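Local structure of lysine cyclodeaminase (Streptomyces pristinaespiralis, 5YU3) at residues 89-101 / 108-120. The protein catalyses the cyclising deamination of L-lysine, probably to L-pipecolic acid, with a bound NAD as cofactor, and also recognises L-ornithine and L-2,4-diaminobutyric acid. Sequence-based numbering, arbitrary orientation.
Sequences FGLPTILGTVARY and LTALMDGVLLTAL. With NAD (nicotinamide-adenine-dinucleotide), chain F.
Arg100 O is gripped by two backbone amides, Thr109 N at 2.8 Å and, more weakly, Ala110 N, a worked example of the classic beta bulge. Beyond it the antiparallel pairing is regular through Ala99-Leu111 and Val98-Met112, Val98 N giving Met112 O a nearly straight bond (171°). On one side of the hairpin Leu108 CD1 lies over a face of the Tyr101 ring, 4.0 Å from its centroid, a CH-pi contact, and also touches Ala99 CB. At the far end Gly114 N reaches Gly96 O from above the carbonyl plane, and Val98 CG2 packs 3.8 Å from Gly114 CA. The carboxylate of Asp113, which chi1 of 168° turns toward the next amides, caps the following helix: OD2 takes Leu116 N on its syn side, while OD1 takes Val115 N from above the plane and His332 N of the second subunit. Without the carboxylate, as with an alanine here, these amides would probably lose their acceptor, weakening the helix start and the subunit contact. Thr93, in the loop before the first strand, donates through OG1 to NAD O1A (2.6 Å); Thr118, on the capped helix, brings CG2 to NAD and also touches the bound proline. A bulged beta hairpin thus runs into a capped helix beside the active site of this ornithine cyclodeaminase/mu-crystallin family member.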
loop_
_atom_site.group_PDB
_atom_site.type_symbol
_atom_site.label_atom_id
_atom_site.label_comp_id
_atom_site.label_asym_id
_atom_site.label_seq_id
_atom_site.Cartn_x
_atom_site.Cartn_y
_atom_site.Cartn_z
ATOM N N PHE A 89 3.917 -14.709 19.964
ATOM C CA PHE A 89 2.620 -15.061 19.401
ATOM C C PHE A 89 2.628 -16.331 18.563
ATOM O O PHE A 89 1.570 -16.724 18.063
ATOM C CB PHE A 89 2.082 -13.902 18.545
ATOM C CG PHE A 89 2.001 -12.593 19.281
ATOM C CD1 PHE A 89 1.048 -12.399 20.273
ATOM C CD2 PHE A 89 2.874 -11.560 18.990
ATOM C CE1 PHE A 89 0.974 -11.195 20.957
ATOM C CE2 PHE A 89 2.806 -10.358 19.671
ATOM C CZ PHE A 89 1.853 -10.176 20.657
ATOM N N GLY A 90 3.776 -16.975 18.378
ATOM C CA GLY A 90 3.822 -18.122 17.492
ATOM C C GLY A 90 3.569 -17.786 16.044
ATOM O O GLY A 90 3.149 -18.654 15.270
ATOM N N LEU A 91 3.800 -16.540 15.658
ATOM C CA LEU A 91 3.623 -16.073 14.297
ATOM C C LEU A 91 4.977 -15.801 13.666
ATOM O O LEU A 91 5.963 -15.554 14.369
ATOM C CB LEU A 91 2.775 -14.791 14.269
ATOM C CG LEU A 91 1.266 -14.943 14.506
ATOM C CD1 LEU A 91 0.616 -13.590 14.743
ATOM C CD2 LEU A 91 0.609 -15.657 13.325
ATOM N N PRO A 92 5.071 -15.852 12.345
ATOM C CA PRO A 92 6.333 -15.504 11.691
ATOM C C PRO A 92 6.639 -14.026 11.857
ATOM O O PRO A 92 5.740 -13.180 11.919
ATOM C CB PRO A 92 6.090 -15.870 10.226
ATOM C CG PRO A 92 4.493 -15.933 10.127
ATOM C CD PRO A 92 4.052 -16.260 11.309
ATOM N N THR A 93 7.938 -13.731 11.952
ATOM C CA THR A 93 8.388 -12.343 11.966
ATOM C C THR A 93 7.918 -11.593 10.723
ATOM O O THR A 93 7.463 -10.445 10.821
ATOM C CB THR A 93 9.912 -12.306 12.074
ATOM O OG1 THR A 93 10.292 -12.716 13.390
ATOM C CG2 THR A 93 10.461 -10.894 11.800
ATOM N N ILE A 94 8.042 -12.220 9.553
ATOM C CA ILE A 94 7.617 -11.641 8.281
ATOM C C ILE A 94 6.201 -12.136 8.000
ATOM O O ILE A 94 5.976 -13.334 7.786
ATOM C CB ILE A 94 8.576 -12.007 7.140
ATOM C CG1 ILE A 94 9.977 -11.414 7.392
ATOM C CG2 ILE A 94 8.015 -11.548 5.784
ATOM C CD1 ILE A 94 10.004 -9.886 7.478
ATOM N N LEU A 95 5.246 -11.210 7.989
ATOM C CA LEU A 95 3.838 -11.522 7.786
ATOM C C LEU A 95 3.307 -10.562 6.734
ATOM O O LEU A 95 3.335 -9.346 6.943
ATOM C CB LEU A 95 3.079 -11.373 9.114
ATOM C CG LEU A 95 1.751 -12.067 9.403
ATOM C CD1 LEU A 95 1.773 -13.503 8.890
ATOM C CD2 LEU A 95 1.481 -12.004 10.909
ATOM N N GLY A 96 2.831 -11.093 5.608
ATOM C CA GLY A 96 2.389 -10.209 4.545
ATOM C C GLY A 96 1.454 -10.880 3.559
ATOM O O GLY A 96 1.166 -12.076 3.648
ATOM N N THR A 97 0.992 -10.074 2.602
ATOM C CA THR A 97 0.070 -10.495 1.554
ATOM C C THR A 97 0.428 -9.753 0.271
ATOM O O THR A 97 1.046 -8.688 0.306
ATOM C CB THR A 97 -1.390 -10.219 1.958
ATOM O OG1 THR A 97 -1.456 -8.976 2.655
ATOM C CG2 THR A 97 -1.919 -11.315 2.889
ATOM N N VAL A 98 0.048 -10.320 -0.875
ATOM C CA VAL A 98 0.378 -9.739 -2.172
ATOM C C VAL A 98 -0.908 -9.610 -2.974
ATOM O O VAL A 98 -1.641 -10.593 -3.132
ATOM C CB VAL A 98 1.409 -10.574 -2.958
ATOM C CG1 VAL A 98 2.025 -9.732 -4.079
ATOM C CG2 VAL A 98 2.506 -11.113 -2.031
ATOM N N ALA A 99 -1.179 -8.406 -3.480
ATOM C CA ALA A 99 -2.374 -8.151 -4.274
ATOM C C ALA A 99 -1.999 -7.743 -5.693
ATOM O O ALA A 99 -0.921 -7.187 -5.939
ATOM C CB ALA A 99 -3.247 -7.053 -3.631
ATOM N N ARG A 100 -2.905 -8.013 -6.632
ATOM C CA ARG A 100 -2.749 -7.582 -8.009
ATOM C C ARG A 100 -3.972 -6.763 -8.406
ATOM O O ARG A 100 -5.100 -7.118 -8.050
ATOM C CB ARG A 100 -2.584 -8.780 -8.951
ATOM C CG ARG A 100 -2.345 -8.372 -10.391
ATOM C CD ARG A 100 -1.904 -9.546 -11.233
ATOM N NE ARG A 100 -0.531 -9.932 -10.923
ATOM C CZ ARG A 100 0.200 -10.742 -11.680
ATOM N NH1 ARG A 100 -0.315 -11.243 -12.788
ATOM N NH2 ARG A 100 1.451 -11.044 -11.323
ATOM N N TYR A 101 -3.731 -5.655 -9.109
ATOM C CA TYR A 101 -4.759 -4.713 -9.546
ATOM C C TYR A 101 -4.679 -4.541 -11.056
ATOM O O TYR A 101 -3.588 -4.440 -11.616
ATOM C CB TYR A 101 -4.580 -3.336 -8.858
ATOM C CG TYR A 101 -4.645 -3.416 -7.355
ATOM C CD1 TYR A 101 -3.519 -3.751 -6.610
ATOM C CD2 TYR A 101 -5.844 -3.185 -6.677
ATOM C CE1 TYR A 101 -3.577 -3.848 -5.246
ATOM C CE2 TYR A 101 -5.911 -3.276 -5.299
ATOM C CZ TYR A 101 -4.771 -3.611 -4.589
ATOM O OH TYR A 101 -4.812 -3.714 -3.223
ATOM N N LEU A 108 -9.245 -4.663 -8.068
ATOM C CA LEU A 108 -8.494 -5.718 -7.380
ATOM C C LEU A 108 -8.793 -7.065 -8.040
ATOM O O LEU A 108 -9.918 -7.562 -7.952
ATOM C CB LEU A 108 -8.873 -5.732 -5.901
ATOM C CG LEU A 108 -8.329 -6.879 -5.047
ATOM C CD1 LEU A 108 -6.809 -6.754 -4.937
ATOM C CD2 LEU A 108 -8.972 -6.912 -3.654
ATOM N N THR A 109 -7.800 -7.667 -8.706
ATOM C CA THR A 109 -8.045 -8.900 -9.454
ATOM C C THR A 109 -7.564 -10.162 -8.748
ATOM O O THR A 109 -8.107 -11.242 -9.007
ATOM C CB THR A 109 -7.393 -8.849 -10.844
ATOM O OG1 THR A 109 -5.981 -8.631 -10.720
ATOM C CG2 THR A 109 -8.013 -7.737 -11.718
ATOM N N ALA A 110 -6.566 -10.071 -7.874
ATOM C CA ALA A 110 -6.042 -11.268 -7.233
ATOM C C ALA A 110 -5.386 -10.898 -5.911
ATOM O O ALA A 110 -4.844 -9.796 -5.753
ATOM C CB ALA A 110 -5.054 -11.997 -8.152
ATOM N N LEU A 111 -5.458 -11.828 -4.958
ATOM C CA LEU A 111 -4.936 -11.627 -3.611
ATOM C C LEU A 111 -4.449 -12.963 -3.062
ATOM O O LEU A 111 -5.173 -13.955 -3.157
ATOM C CB LEU A 111 -6.028 -11.045 -2.702
ATOM C CG LEU A 111 -5.694 -10.913 -1.221
ATOM C CD1 LEU A 111 -4.564 -9.916 -1.040
ATOM C CD2 LEU A 111 -6.935 -10.471 -0.456
ATOM N N MET A 112 -3.249 -12.990 -2.468
ATOM C CA MET A 112 -2.700 -14.245 -1.952
ATOM C C MET A 112 -1.767 -13.988 -0.777
ATOM O O MET A 112 -1.337 -12.857 -0.522
ATOM C CB MET A 112 -1.940 -15.019 -3.045
ATOM C CG MET A 112 -0.703 -14.285 -3.571
ATOM S SD MET A 112 0.285 -15.285 -4.709
ATOM C CE MET A 112 0.976 -16.484 -3.571
ATOM N N ASP A 113 -1.457 -15.075 -0.063
ATOM C CA ASP A 113 -0.454 -15.055 1.000
ATOM C C ASP A 113 0.868 -14.492 0.498
ATOM O O ASP A 113 1.280 -14.741 -0.641
ATOM C CB ASP A 113 -0.213 -16.478 1.516
ATOM C CG ASP A 113 1.011 -16.569 2.409
ATOM O OD1 ASP A 113 1.001 -15.917 3.471
ATOM O OD2 ASP A 113 1.971 -17.296 2.059
ATOM N N GLY A 114 1.564 -13.768 1.380
ATOM C CA GLY A 114 2.905 -13.295 1.087
ATOM C C GLY A 114 4.002 -13.929 1.927
ATOM O O GLY A 114 5.185 -13.682 1.671
ATOM N N VAL A 115 3.645 -14.754 2.917
ATOM C CA VAL A 115 4.656 -15.343 3.806
ATOM C C VAL A 115 5.544 -16.326 3.043
ATOM O O VAL A 115 6.777 -16.186 3.015
ATOM C CB VAL A 115 3.992 -16.025 5.015
ATOM C CG1 VAL A 115 5.048 -16.768 5.848
ATOM C CG2 VAL A 115 3.263 -15.010 5.880
ATOM N N LEU A 116 4.936 -17.359 2.441
ATOM C CA LEU A 116 5.724 -18.334 1.686
ATOM C C LEU A 116 6.403 -17.681 0.485
ATOM O O LEU A 116 7.599 -17.882 0.254
ATOM C CB LEU A 116 4.845 -19.504 1.232
ATOM C CG LEU A 116 5.547 -20.563 0.372
ATOM C CD1 LEU A 116 6.714 -21.185 1.126
ATOM C CD2 LEU A 116 4.545 -21.642 -0.098
ATOM N N LEU A 117 5.642 -16.913 -0.300
ATOM C CA LEU A 117 6.185 -16.228 -1.471
ATOM C C LEU A 117 7.414 -15.384 -1.122
ATOM O O LEU A 117 8.398 -15.380 -1.872
ATOM C CB LEU A 117 5.085 -15.360 -2.104
ATOM C CG LEU A 117 5.363 -14.486 -3.328
ATOM C CD1 LEU A 117 4.076 -14.270 -4.125
ATOM C CD2 LEU A 117 5.946 -13.124 -2.935
ATOM N N THR A 118 7.362 -14.641 -0.014
ATOM C CA THR A 118 8.502 -13.799 0.362
ATOM C C THR A 118 9.730 -14.663 0.635
ATOM O O THR A 118 10.832 -14.382 0.145
ATOM C CB THR A 118 8.171 -12.936 1.592
ATOM O OG1 THR A 118 7.155 -11.975 1.257
ATOM C CG2 THR A 118 9.421 -12.168 2.086
ATOM N N ALA A 119 9.542 -15.747 1.390
ATOM C CA ALA A 119 10.662 -16.635 1.697
ATOM C C ALA A 119 11.230 -17.252 0.426
ATOM O O ALA A 119 12.450 -17.375 0.280
ATOM C CB ALA A 119 10.217 -17.721 2.684
ATOM N N LEU A 120 10.356 -17.637 -0.515
ATOM C CA LEU A 120 10.812 -18.242 -1.759
ATOM C C LEU A 120 11.632 -17.263 -2.590
ATOM O O LEU A 120 12.728 -17.602 -3.053
ATOM C CB LEU A 120 9.617 -18.748 -2.574
ATOM C CG LEU A 120 8.876 -19.924 -1.930
ATOM C CD1 LEU A 120 7.643 -20.310 -2.764
ATOM C CD2 LEU A 120 9.794 -21.126 -1.747
HETATM P PA NAD F . 13.143 -14.571 11.922
HETATM O O1A NAD F . 12.665 -13.857 13.147
HETATM O O2A NAD F . 12.434 -15.827 11.454
HETATM O O5B NAD F . 14.675 -15.003 12.160
HETATM C C5B NAD F . 15.647 -14.018 12.530
HETATM C C4B NAD F . 16.670 -14.730 13.402
HETATM O O4B NAD F . 17.763 -13.848 13.662
HETATM C C3B NAD F . 16.089 -15.100 14.771
HETATM O O3B NAD F . 16.168 -16.528 14.973
HETATM C C2B NAD F . 16.971 -14.351 15.756
HETATM O O2B NAD F . 17.229 -15.065 16.963
HETATM C C1B NAD F . 18.245 -14.179 14.959
HETATM N N9A NAD F . 19.164 -13.110 15.403
HETATM C C8A NAD F . 18.862 -11.894 15.916
HETATM N N7A NAD F . 20.010 -11.191 16.177
HETATM C C5A NAD F . 21.051 -11.978 15.816
HETATM C C6A NAD F . 22.523 -11.887 15.816
HETATM N N6A NAD F . 23.150 -10.771 16.257
HETATM N N1A NAD F . 23.219 -12.942 15.336
HETATM C C2A NAD F . 22.638 -14.070 14.885
HETATM N N3A NAD F . 21.305 -14.232 14.868
HETATM C C4A NAD F . 20.485 -13.237 15.308
HETATM O O3 NAD F . 13.153 -13.483 10.715
HETATM P PN NAD F . 13.399 -13.762 9.158
HETATM O O1N NAD F . 14.405 -14.881 9.023
HETATM O O2N NAD F . 12.048 -13.865 8.484
HETATM O O5D NAD F . 14.048 -12.370 8.666
HETATM C C5D NAD F . 15.405 -12.057 8.983
HETATM C C4D NAD F . 15.776 -10.733 8.315
HETATM O O4D NAD F . 15.596 -10.833 6.903
HETATM C C3D NAD F . 14.876 -9.596 8.769
HETATM O O3D NAD F . 15.667 -8.390 8.858
HETATM C C2D NAD F . 13.906 -9.441 7.619
HETATM O O2D NAD F . 13.282 -8.150 7.577
HETATM C C1D NAD F . 14.841 -9.705 6.457
HETATM N N1N NAD F . 14.189 -10.022 5.193
HETATM C C2N NAD F . 14.793 -9.626 4.064
HETATM C C3N NAD F . 14.231 -9.888 2.822
HETATM C C7N NAD F . 14.954 -9.440 1.596
HETATM O O7N NAD F . 14.391 -9.445 0.520
HETATM N N7N NAD F . 16.244 -9.081 1.713
HETATM C C4N NAD F . 13.036 -10.609 2.740
HETATM C C5N NAD F . 12.450 -11.032 3.931
HETATM C C6N NAD F . 13.049 -10.736 5.157
#